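Local coordinates for peptidase M28 (Shewanella amazonensis SB2B, PDB 3IIB), which is a homodimeric zinc metallopeptidase of the M28 family that probably acts as a carboxypeptidase or dipeptidase, at residues Q88-T93 with V219-E224; A108-F113 with D207-M212; I171-T176 with R180-G185; R156-A161 with I196-I201. One frame throughout, in Å; residues are numbered along the deposited sequence.

Interaction 1: residues Q88-T93 with V219-E224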
loop_
_atom_site.group_PDB
_atom_site.type_symbol
_atom_site.label_atom_id
_atom_site.label_comp_id
_atom_site.label_asym_id
_atom_site.label_seq_id
_atom_site.Cartn_x
_atom_site.Cartn_y
_atom_site.Cartn_z
ATOM N N GLN A 88 -17.051 9.348 5.632
ATOM C CA GLN A 88 -16.015 8.792 4.800
ATOM C C GLN A 88 -15.742 7.333 5.135
ATOM O O GLN A 88 -15.844 6.939 6.297
ATOM C CB GLN A 88 -14.713 9.536 5.052
ATOM C CG GLN A 88 -14.690 10.942 4.607
ATOM C CD GLN A 88 -13.356 11.396 4.143
ATOM O OE1 GLN A 88 -12.638 10.643 3.536
ATOM N NE2 GLN A 88 -13.049 12.694 4.331
ATOM N N PRO A 89 -15.254 6.563 4.157
ATOM C CA PRO A 89 -14.805 5.181 4.401
ATOM C C PRO A 89 -13.512 5.118 5.200
ATOM O O PRO A 89 -12.674 6.033 5.126
ATOM C CB PRO A 89 -14.536 4.635 2.988
ATOM C CG PRO A 89 -15.172 5.590 2.046
ATOM C CD PRO A 89 -15.139 6.912 2.734
ATOM N N LEU A 90 -13.398 4.078 6.009
ATOM C CA LEU A 90 -12.147 3.694 6.633
ATOM C C LEU A 90 -11.680 2.323 6.134
ATOM O O LEU A 90 -12.476 1.517 5.614
ATOM C CB LEU A 90 -12.335 3.666 8.137
ATOM C CG LEU A 90 -12.771 4.950 8.828
ATOM C CD1 LEU A 90 -13.277 4.641 10.248
ATOM C CD2 LEU A 90 -11.669 6.046 8.851
ATOM N N VAL A 91 -10.380 2.067 6.259
ATOM C CA VAL A 91 -9.799 0.769 5.915
ATOM C C VAL A 91 -9.351 0.228 7.285
ATOM O O VAL A 91 -8.557 0.846 7.999
ATOM C CB VAL A 91 -8.622 0.842 4.919
ATOM C CG1 VAL A 91 -7.797 -0.456 4.943
ATOM C CG2 VAL A 91 -9.160 1.128 3.443
ATOM N N VAL A 92 -9.951 -0.876 7.651
ATOM C CA VAL A 92 -9.874 -1.400 9.007
ATOM C C VAL A 92 -9.592 -2.888 8.915
ATOM O O VAL A 92 -9.971 -3.540 7.945
ATOM C CB VAL A 92 -11.201 -1.125 9.776
ATOM C CG1 VAL A 92 -12.377 -1.895 9.182
ATOM C CG2 VAL A 92 -11.087 -1.445 11.239
ATOM N N THR A 93 -9.008 -3.431 9.972
ATOM C CA THR A 93 -8.978 -4.872 10.159
ATOM C C THR A 93 -9.127 -5.219 11.646
ATOM O O THR A 93 -8.667 -4.487 12.518
ATOM C CB THR A 93 -7.675 -5.474 9.574
ATOM O OG1 THR A 93 -7.838 -6.892 9.429
ATOM C CG2 THR A 93 -6.492 -5.151 10.466
ATOM N N VAL A 219 -16.058 12.952 16.500
ATOM C CA VAL A 219 -16.103 11.963 15.426
ATOM C C VAL A 219 -16.880 10.757 15.910
ATOM O O VAL A 219 -16.673 10.239 17.044
ATOM C CB VAL A 219 -14.681 11.554 14.995
ATOM C CG1 VAL A 219 -14.689 10.392 13.946
ATOM C CG2 VAL A 219 -13.924 12.800 14.515
ATOM N N VAL A 220 -17.810 10.348 15.063
ATOM C CA VAL A 220 -18.631 9.173 15.267
ATOM C C VAL A 220 -18.288 8.211 14.181
ATOM O O VAL A 220 -18.218 8.611 13.009
ATOM C CB VAL A 220 -20.134 9.568 15.161
ATOM C CG1 VAL A 220 -21.067 8.327 15.292
ATOM C CG2 VAL A 220 -20.468 10.670 16.173
ATOM N N ILE A 221 -18.107 6.940 14.524
ATOM C CA ILE A 221 -17.792 5.915 13.528
ATOM C C ILE A 221 -18.823 4.789 13.585
ATOM O O ILE A 221 -19.534 4.638 14.579
ATOM C CB ILE A 221 -16.347 5.360 13.681
ATOM C CG1 ILE A 221 -16.164 4.509 14.942
ATOM C CG2 ILE A 221 -15.332 6.527 13.659
ATOM C CD1 ILE A 221 -14.822 3.759 14.948
ATOM N N SER A 222 -18.896 4.049 12.489
ATOM C CA SER A 222 -19.535 2.742 12.409
ATOM C C SER A 222 -18.446 1.680 12.325
ATOM O O SER A 222 -17.457 1.883 11.609
ATOM C CB SER A 222 -20.399 2.648 11.161
ATOM O OG SER A 222 -21.004 1.353 11.078
ATOM N N LEU A 223 -18.590 0.573 13.070
ATOM C CA LEU A 223 -17.625 -0.525 13.044
ATOM C C LEU A 223 -18.364 -1.866 13.009
ATOM O O LEU A 223 -19.262 -2.134 13.827
ATOM C CB LEU A 223 -16.733 -0.498 14.283
ATOM C CG LEU A 223 -15.648 -1.569 14.417
ATOM C CD1 LEU A 223 -14.558 -1.508 13.324
ATOM C CD2 LEU A 223 -15.000 -1.437 15.816
ATOM N N GLU A 224 -17.967 -2.689 12.047
ATOM C CA GLU A 224 -18.548 -4.004 11.863
ATOM C C GLU A 224 -17.402 -4.963 11.747
ATOM O O GLU A 224 -16.538 -4.759 10.891
ATOM C CB GLU A 224 -19.384 -4.060 10.588
ATOM C CG GLU A 224 -20.021 -5.413 10.386
ATOM C CD GLU A 224 -20.984 -5.473 9.228
ATOM O OE1 GLU A 224 -21.101 -4.482 8.466
ATOM O OE2 GLU A 224 -21.645 -6.532 9.124
#
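Val92 and Leu223 make the closer of two apolar meetings between strands 88-94 and 220-242. CG2 of Val92 lies 4.0 Å from CD1 of Leu223, and the two side chains cross obliquely. The Val92 torsion explains which methyl does this. CG2 is anti to the backbone N, and CG1 takes the position between N and the carbonyl carbon (chi1 66°). Leu223 answers from a bond that does not aim at the other strand. Its CG stands opposite the backbone N (chi1 -179°), and the second torsion of 64° brings the CD1 methyl round to Val92. The end of this leucine therefore comes nearer than its base.

The second meeting is looser. CD1 of Leu90 faces CG2 of Ile221 at 4.4 Å. The branch methyl of the isoleucine is used here, not the end of its longer arm. Ile221 also packs on Ile110 of strand 106-113, and Val92 packs on Ala80 of strand 62-84.

The CA atoms of Val92 and Leu223 are 8.8 Å apart, and no hydrogen bond joins the two segments. They are not partners in a ladder, although each pairs with strand 62-84. The side chains meet across strands that are not direct neighbours in the mixed sheet. At the far end, Gln88 NE2 bonds to Thr31 O of the second subunit.

All four touching groups are methyls, so the contact has no directional bond to fix its register. It probably rests on shape and on keeping water from these methyls, between two strands that the sheet itself holds in place.

Interaction 2: residues A108-F113 with D207-M212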
loop_
_atom_site.group_PDB
_atom_site.type_symbol
_atom_site.label_atom_id
_atom_site.label_comp_id
_atom_site.label_asym_id
_atom_site.label_seq_id
_atom_site.Cartn_x
_atom_site.Cartn_y
_atom_site.Cartn_z
ATOM N N ALA A 108 -20.723 4.738 17.318
ATOM C CA ALA A 108 -20.407 5.400 18.574
ATOM C C ALA A 108 -19.481 6.552 18.354
ATOM O O ALA A 108 -18.688 6.538 17.405
ATOM C CB ALA A 108 -19.743 4.420 19.557
ATOM N N THR A 109 -19.543 7.514 19.271
ATOM C CA THR A 109 -18.564 8.604 19.349
ATOM C C THR A 109 -17.243 8.062 19.847
ATOM O O THR A 109 -17.206 7.194 20.729
ATOM C CB THR A 109 -19.077 9.682 20.302
ATOM O OG1 THR A 109 -20.314 10.159 19.771
ATOM C CG2 THR A 109 -18.086 10.836 20.472
ATOM N N ILE A 110 -16.145 8.534 19.278
ATOM C CA ILE A 110 -14.823 8.117 19.734
ATOM C C ILE A 110 -14.213 9.105 20.722
ATOM O O ILE A 110 -14.652 10.259 20.816
ATOM C CB ILE A 110 -13.841 7.862 18.533
ATOM C CG1 ILE A 110 -13.439 9.161 17.872
ATOM C CG2 ILE A 110 -14.450 6.879 17.500
ATOM C CD1 ILE A 110 -12.299 9.032 16.925
ATOM N N VAL A 111 -13.235 8.631 21.480
ATOM C CA VAL A 111 -12.384 9.458 22.321
ATOM C C VAL A 111 -10.952 9.079 22.002
ATOM O O VAL A 111 -10.592 7.908 22.058
ATOM C CB VAL A 111 -12.659 9.292 23.840
ATOM C CG1 VAL A 111 -11.731 10.239 24.663
ATOM C CG2 VAL A 111 -14.115 9.538 24.175
ATOM N N ARG A 112 -10.147 10.080 21.667
ATOM C CA ARG A 112 -8.780 9.878 21.249
ATOM C C ARG A 112 -7.811 9.917 22.433
ATOM O O ARG A 112 -7.920 10.770 23.303
ATOM C CB ARG A 112 -8.369 10.972 20.245
ATOM C CG ARG A 112 -6.956 10.814 19.708
ATOM C CD ARG A 112 -6.535 12.017 18.840
ATOM N NE ARG A 112 -5.111 11.913 18.520
ATOM C CZ ARG A 112 -4.119 12.095 19.398
ATOM N NH1 ARG A 112 -4.373 12.504 20.637
ATOM N NH2 ARG A 112 -2.848 11.924 19.029
ATOM N N PHE A 113 -6.847 8.997 22.412
ATOM C CA PHE A 113 -5.755 8.924 23.383
ATOM C C PHE A 113 -4.441 8.888 22.634
ATOM O O PHE A 113 -4.355 8.258 21.585
ATOM C CB PHE A 113 -5.946 7.671 24.267
ATOM C CG PHE A 113 -7.202 7.746 25.091
ATOM C CD1 PHE A 113 -7.194 8.419 26.312
ATOM C CD2 PHE A 113 -8.420 7.248 24.596
ATOM C CE1 PHE A 113 -8.384 8.579 27.046
ATOM C CE2 PHE A 113 -9.595 7.405 25.323
ATOM C CZ PHE A 113 -9.581 8.054 26.543
ATOM N N ASP A 207 -4.823 9.572 10.500
ATOM C CA ASP A 207 -4.522 10.971 10.191
ATOM C C ASP A 207 -5.847 11.719 9.902
ATOM O O ASP A 207 -6.022 12.862 10.297
ATOM C CB ASP A 207 -3.649 11.136 8.955
ATOM C CG ASP A 207 -2.265 10.595 9.128
ATOM O OD1 ASP A 207 -1.840 10.393 10.296
ATOM O OD2 ASP A 207 -1.620 10.331 8.086
ATOM N N LEU A 208 -6.746 11.070 9.167
ATOM C CA LEU A 208 -8.016 11.694 8.795
ATOM C C LEU A 208 -8.867 12.001 10.029
ATOM O O LEU A 208 -9.465 13.082 10.144
ATOM C CB LEU A 208 -8.791 10.800 7.828
ATOM C CG LEU A 208 -10.204 11.230 7.430
ATOM C CD1 LEU A 208 -10.132 12.563 6.687
ATOM C CD2 LEU A 208 -10.819 10.092 6.544
ATOM N N ILE A 209 -8.925 11.043 10.944
ATOM C CA ILE A 209 -9.723 11.195 12.132
ATOM C C ILE A 209 -9.120 12.386 12.918
ATOM O O ILE A 209 -9.838 13.244 13.418
ATOM C CB ILE A 209 -9.741 9.936 12.977
ATOM C CG1 ILE A 209 -10.586 8.860 12.305
ATOM C CG2 ILE A 209 -10.325 10.240 14.372
ATOM C CD1 ILE A 209 -10.717 7.515 13.107
ATOM N N ASN A 210 -7.799 12.429 13.007
ATOM C CA ASN A 210 -7.112 13.516 13.711
ATOM C C ASN A 210 -7.479 14.886 13.114
ATOM O O ASN A 210 -7.748 15.830 13.856
ATOM C CB ASN A 210 -5.592 13.357 13.661
ATOM C CG ASN A 210 -5.040 12.363 14.696
ATOM O OD1 ASN A 210 -5.684 12.027 15.704
ATOM N ND2 ASN A 210 -3.787 11.949 14.472
ATOM N N ALA A 211 -7.482 14.996 11.785
ATOM C CA ALA A 211 -7.816 16.251 11.079
ATOM C C ALA A 211 -9.231 16.745 11.410
ATOM O O ALA A 211 -9.483 17.949 11.513
ATOM C CB ALA A 211 -7.681 16.026 9.573
HETATM N N MSE A 212 -10.165 15.809 11.571
HETATM C CA MSE A 212 -11.512 16.166 12.009
HETATM C C MSE A 212 -11.588 16.620 13.479
HETATM O O MSE A 212 -12.313 17.566 13.793
HETATM C CB MSE A 212 -12.434 14.972 11.781
HETATM C CG MSE A 212 -12.736 14.761 10.311
HETATM SE SE MSE A 212 -14.027 13.378 10.007
HETATM C CE MSE A 212 -13.529 12.960 8.147
#
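Arg112 on strand 106-113 reaches Asn210 on helix 203-213 through a hydrogen bond. The side chain sets out toward the helix. From CB the chain runs out extended (chi1 -178°, chi2 -173°), and CB and CG pass without touching 207-212. CD is the first atom to arrive, 3.2 Å from OD1 of Asn210. NE then donates to the same OD1 at 2.9 Å. The bond is bent, with an N-H...O angle of 136°, and NE is tilted from the carbonyl plane. The oxygen sits at the edge of the guanidinium, near its plane. CZ comes within 4.0 Å of OD1. At the tip, NH1 forms a salt bridge with Asp114 and NH2 one with Asp135. Asp135 OD2 also accepts from Asn210 ND2, so one carboxylate ties both side chains and probably holds the guanidinium against rotation.

Deeper in, CD1 of Ile110 presses on CG2 of Ile209 at 3.4 Å, tighter than usual van der Waals contact. Ile209 also packs on Phe133 and Ile170 of the next strands.

Helix 203-213 thus packs on strand 106-113 of the mixed sheet as a helix-on-sheet layer. This is consistent with the protease-associated type of domain inserted in M28 peptidases of this group.

Interaction 3: residues I171-T176 with R180-G185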
loop_
_atom_site.group_PDB
_atom_site.type_symbol
_atom_site.label_atom_id
_atom_site.label_comp_id
_atom_site.label_asym_id
_atom_site.label_seq_id
_atom_site.Cartn_x
_atom_site.Cartn_y
_atom_site.Cartn_z
ATOM N N ILE A 171 -7.478 1.334 16.864
ATOM C CA ILE A 171 -6.131 1.854 17.013
ATOM C C ILE A 171 -5.544 2.297 15.668
ATOM O O ILE A 171 -5.855 1.740 14.606
ATOM C CB ILE A 171 -5.161 0.842 17.709
ATOM C CG1 ILE A 171 -4.815 -0.366 16.815
ATOM C CG2 ILE A 171 -5.686 0.479 19.112
ATOM C CD1 ILE A 171 -3.708 -1.276 17.426
ATOM N N ARG A 172 -4.685 3.302 15.713
ATOM C CA ARG A 172 -3.772 3.511 14.611
ATOM C C ARG A 172 -2.883 2.286 14.490
ATOM O O ARG A 172 -2.223 1.877 15.451
ATOM C CB ARG A 172 -2.881 4.733 14.830
ATOM C CG ARG A 172 -1.824 4.966 13.721
ATOM C CD ARG A 172 -0.901 6.145 14.063
ATOM N NE ARG A 172 -1.589 7.428 13.995
ATOM C CZ ARG A 172 -1.693 8.176 12.896
ATOM N NH1 ARG A 172 -1.117 7.792 11.731
ATOM N NH2 ARG A 172 -2.351 9.331 12.952
ATOM N N SER A 173 -2.879 1.712 13.289
ATOM C CA SER A 173 -2.069 0.538 12.985
ATOM C C SER A 173 -0.665 0.704 13.506
ATOM O O SER A 173 -0.061 1.796 13.385
ATOM C CB SER A 173 -2.022 0.298 11.485
ATOM O OG SER A 173 -3.226 -0.322 11.025
ATOM N N ILE A 174 -0.141 -0.393 14.075
ATOM C CA ILE A 174 1.196 -0.411 14.622
ATOM C C ILE A 174 2.161 -0.640 13.455
ATOM O O ILE A 174 2.661 -1.746 13.225
ATOM C CB ILE A 174 1.383 -1.454 15.762
ATOM C CG1 ILE A 174 0.241 -1.377 16.780
ATOM C CG2 ILE A 174 2.780 -1.244 16.413
ATOM C CD1 ILE A 174 0.069 0.011 17.442
ATOM N N GLY A 175 2.388 0.435 12.705
ATOM C CA GLY A 175 3.095 0.348 11.421
ATOM C C GLY A 175 3.781 1.642 11.172
ATOM O O GLY A 175 3.364 2.678 11.692
ATOM N N THR A 176 4.832 1.581 10.376
ATOM C CA THR A 176 5.597 2.749 10.027
ATOM C C THR A 176 5.253 3.311 8.636
ATOM O O THR A 176 5.804 4.358 8.236
ATOM C CB THR A 176 7.087 2.410 10.070
ATOM O OG1 THR A 176 7.307 1.184 9.339
ATOM C CG2 THR A 176 7.552 2.237 11.494
ATOM N N ARG A 180 -2.557 2.724 2.834
ATOM C CA ARG A 180 -3.933 2.430 3.197
ATOM C C ARG A 180 -4.037 0.932 3.491
ATOM O O ARG A 180 -4.788 0.190 2.838
ATOM C CB ARG A 180 -4.880 2.888 2.108
ATOM C CG ARG A 180 -6.296 3.020 2.598
ATOM C CD ARG A 180 -6.526 4.405 3.154
ATOM N NE ARG A 180 -7.868 4.547 3.711
ATOM C CZ ARG A 180 -8.964 4.768 2.998
ATOM N NH1 ARG A 180 -8.918 4.883 1.679
ATOM N NH2 ARG A 180 -10.128 4.897 3.631
HETATM N N MSE A 181 -3.294 0.513 4.523
HETATM C CA MSE A 181 -3.179 -0.876 4.916
HETATM C C MSE A 181 -3.434 -0.896 6.436
HETATM O O MSE A 181 -2.790 -0.145 7.192
HETATM C CB MSE A 181 -1.754 -1.390 4.650
HETATM C CG MSE A 181 -1.357 -1.377 3.192
HETATM SE SE MSE A 181 -2.006 -2.901 2.252
HETATM C CE MSE A 181 -3.885 -2.805 2.158
ATOM N N ALA A 182 -4.344 -1.785 6.858
ATOM C CA ALA A 182 -4.613 -2.003 8.265
ATOM C C ALA A 182 -3.768 -3.194 8.756
ATOM O O ALA A 182 -3.713 -4.264 8.102
ATOM C CB ALA A 182 -6.112 -2.172 8.532
ATOM N N HIS A 183 -3.068 -2.972 9.873
ATOM C CA HIS A 183 -2.157 -3.967 10.430
ATOM C C HIS A 183 -2.899 -4.734 11.533
ATOM O O HIS A 183 -3.430 -4.131 12.478
ATOM C CB HIS A 183 -0.925 -3.333 11.059
ATOM C CG HIS A 183 -0.031 -2.580 10.136
ATOM N ND1 HIS A 183 1.323 -2.857 10.028
ATOM C CD2 HIS A 183 -0.267 -1.523 9.321
ATOM C CE1 HIS A 183 1.878 -1.990 9.208
ATOM N NE2 HIS A 183 0.933 -1.173 8.758
ATOM N N THR A 184 -2.953 -6.059 11.391
ATOM C CA THR A 184 -3.511 -6.932 12.423
ATOM C C THR A 184 -2.413 -7.375 13.396
ATOM O O THR A 184 -1.327 -6.794 13.422
ATOM C CB THR A 184 -4.279 -8.131 11.778
ATOM O OG1 THR A 184 -5.114 -8.757 12.768
ATOM C CG2 THR A 184 -3.338 -9.157 11.000
ATOM N N GLY A 185 -2.713 -8.398 14.196
ATOM C CA GLY A 185 -1.772 -8.922 15.188
ATOM C C GLY A 185 -2.512 -9.276 16.458
ATOM O O GLY A 185 -3.675 -8.869 16.656
HETATM O O HOH W 1 -1.779 -2.871 14.451
HETATM O O HOH W 2 2.138 -4.234 12.371
#
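Ser173 and His183 carry this contact, and one direct hydrogen bond joins them. The backbone N of His183 donates to OG of Ser173 at 2.9 Å, nearly straight at 172°. The same OG also bonds to Ile201 O, so two bonds grip it, one from His183 N and one with Ile201 O at the end of strand 198-201.

Two waters add indirect bonds. One accepts from Ile174 N and donates to His183 O. The other donates to Ile174 O and lies 2.8 Å from His183 ND1.

Most of the apolar contact is against the imidazole. Gly175 CA sits over one ring face, 3.8 Å from the centroid, in a CH-pi contact. A side chain at Gly175 would run into NE2. CB of Ser173 comes obliquely to CD2 of His183 at 3.3 Å. The ring gets there with CG beside the backbone N (chi1 -63°). Ile174 centres an inverse gamma turn that brings the glycine over it. NE2 bonds to Asp177 OD1. A leucine in place of His183 would probably leave Asp177 and the second water without their mate and Gly175 without its flat ring.

The His183 side chain is about 4 Å from that of the zinc ligand His402. Thr184 O is a second-shell partner of this ligand, bonded to its ND1.

The contact lies where strand 168-172 ends. Helix 145-163 covers Ile174, and strand 198-201 supplies Ile201.

Interaction 4: residues R156-A161 with I196-I201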
loop_
_atom_site.group_PDB
_atom_site.type_symbol
_atom_site.label_atom_id
_atom_site.label_comp_id
_atom_site.label_asym_id
_atom_site.label_seq_id
_atom_site.Cartn_x
_atom_site.Cartn_y
_atom_site.Cartn_z
ATOM N N ARG A 156 -2.995 -4.784 24.421
ATOM C CA ARG A 156 -3.707 -4.523 25.683
ATOM C C ARG A 156 -4.755 -3.425 25.693
ATOM O O ARG A 156 -5.395 -3.194 26.727
ATOM C CB ARG A 156 -2.648 -4.233 26.733
ATOM C CG ARG A 156 -1.737 -5.449 26.929
ATOM C CD ARG A 156 -1.084 -5.456 28.286
ATOM N NE ARG A 156 -0.128 -4.370 28.431
ATOM C CZ ARG A 156 1.104 -4.354 27.915
ATOM N NH1 ARG A 156 1.553 -5.365 27.175
ATOM N NH2 ARG A 156 1.895 -3.303 28.134
ATOM N N GLY A 157 -4.946 -2.766 24.536
ATOM C CA GLY A 157 -5.840 -1.629 24.428
ATOM C C GLY A 157 -7.279 -2.002 24.672
ATOM O O GLY A 157 -7.996 -1.263 25.297
ATOM N N ALA A 158 -7.737 -3.138 24.154
ATOM C CA ALA A 158 -9.146 -3.482 24.312
ATOM C C ALA A 158 -9.506 -3.681 25.800
ATOM O O ALA A 158 -10.609 -3.315 26.252
ATOM C CB ALA A 158 -9.527 -4.729 23.442
ATOM N N VAL A 159 -8.581 -4.239 26.566
ATOM C CA VAL A 159 -8.811 -4.392 27.996
ATOM C C VAL A 159 -8.901 -3.021 28.684
ATOM O O VAL A 159 -9.865 -2.722 29.391
ATOM C CB VAL A 159 -7.757 -5.250 28.656
ATOM C CG1 VAL A 159 -7.923 -5.210 30.221
ATOM C CG2 VAL A 159 -7.827 -6.673 28.133
ATOM N N ALA A 160 -7.907 -2.177 28.440
ATOM C CA ALA A 160 -7.874 -0.859 29.077
ATOM C C ALA A 160 -9.102 -0.016 28.706
ATOM O O ALA A 160 -9.651 0.681 29.555
ATOM C CB ALA A 160 -6.567 -0.125 28.703
ATOM N N ALA A 161 -9.542 -0.096 27.451
ATOM C CA ALA A 161 -10.703 0.655 27.012
ATOM C C ALA A 161 -11.980 0.135 27.669
ATOM O O ALA A 161 -12.785 0.907 28.153
ATOM C CB ALA A 161 -10.833 0.610 25.498
ATOM N N ILE A 196 -14.459 -6.598 24.228
ATOM C CA ILE A 196 -15.075 -5.680 23.284
ATOM C C ILE A 196 -14.413 -5.813 21.883
ATOM O O ILE A 196 -13.251 -6.200 21.786
ATOM C CB ILE A 196 -15.024 -4.201 23.798
ATOM C CG1 ILE A 196 -13.569 -3.757 23.963
ATOM C CG2 ILE A 196 -15.939 -4.028 25.075
ATOM C CD1 ILE A 196 -13.375 -2.215 24.212
ATOM N N PRO A 197 -15.156 -5.488 20.811
ATOM C CA PRO A 197 -14.578 -5.470 19.466
ATOM C C PRO A 197 -13.385 -4.527 19.370
ATOM O O PRO A 197 -13.400 -3.440 19.938
ATOM C CB PRO A 197 -15.718 -4.986 18.584
ATOM C CG PRO A 197 -16.921 -5.161 19.351
ATOM C CD PRO A 197 -16.560 -5.048 20.791
ATOM N N ALA A 198 -12.372 -4.950 18.625
ATOM C CA ALA A 198 -11.078 -4.282 18.599
ATOM C C ALA A 198 -10.528 -4.370 17.174
ATOM O O ALA A 198 -10.415 -5.469 16.649
ATOM C CB ALA A 198 -10.098 -4.978 19.557
ATOM N N ALA A 199 -10.185 -3.220 16.580
ATOM C CA ALA A 199 -9.736 -3.134 15.210
ATOM C C ALA A 199 -8.614 -2.122 15.085
ATOM O O ALA A 199 -8.480 -1.226 15.915
ATOM C CB ALA A 199 -10.892 -2.734 14.316
ATOM N N ALA A 200 -7.804 -2.306 14.055
ATOM C CA ALA A 200 -6.785 -1.334 13.638
ATOM C C ALA A 200 -7.233 -0.673 12.339
ATOM O O ALA A 200 -7.803 -1.332 11.458
ATOM C CB ALA A 200 -5.441 -2.023 13.436
ATOM N N ILE A 201 -6.969 0.633 12.232
ATOM C CA ILE A 201 -7.242 1.377 11.018
ATOM C C ILE A 201 -5.921 1.789 10.406
ATOM O O ILE A 201 -4.878 1.768 11.082
ATOM C CB ILE A 201 -8.173 2.581 11.228
ATOM C CG1 ILE A 201 -7.501 3.687 12.086
ATOM C CG2 ILE A 201 -9.507 2.126 11.804
ATOM C CD1 ILE A 201 -8.418 4.885 12.439
#
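Ala158, on helix 145-163, meets both Ile196 and Ala198. It follows Arg156 and Gly157, whose carbonyls receive the N-H groups of Ala160 and Ala161. The helix is kinked here, since the N atoms of Ala158 and Val159 have no bond to the turn before.

CB of Ala158 lies 3.9 Å from CB of Ala198, methyl against methyl. It also touches CG1 of Ile196 at 4.2 Å. The carbonyl O of Ala158 is approached by CD1 of Ile196 at 3.6 Å, a contact of backbone with methyl and not a polar bond. Val159 and Ala160 point away from segment 196-201, and Ala160 packs on helix 116-120. One turn on from Ala158, Ala161 points back toward it, to Ile196. Its CB meets CD1 of Ile196 at 4.0 Å.

Ile196 thus spans a helical turn with one arm. CG1 sits between its backbone N and carbonyl carbon (chi1 62°), and the next torsion of 169° stretches CD1 out to Ala161. An alanine in place of Ile196 would remove this arm, and is likely to open a gap against the turn and strip Ala161 of its partner in segment 196-201.

Helix 145-163 lies between the parallel strands 131-134 and 168-172 in sequence, and so forms the crossover of a beta-alpha-beta unit. Ile169 of the latter strand also packs on Ala158 and Ala198.

No hydrogen bond crosses the contact. The small alanine side chains allow the CA atoms of Ala158 and Ala198 to come within 6.1 Å, so cohesion here comes from close apolar fit.

Overall arrangement
The four contacts build on one mixed sheet, and interactions 2, 3 and 4 are nested in the loop that interaction 1 closes. Interactions 1 and 2 lie about 11 Å apart between centres, with Val219 O 2.9 Å from Ile110 N across adjoining strands. Interaction 4 meets interaction 1 where Thr93 O lies 2.8 Å from Ala200 N. Interactions 2 and 3 are joined by the salt bridge of Asp207 and Arg172. Interaction 3 is the one near the active site: the His183 side chain is about 10 Å from a bound zinc ion. Interactions 1, 2 and 3 also touch the second subunit, consistent with a family in which the homodimer is the active form.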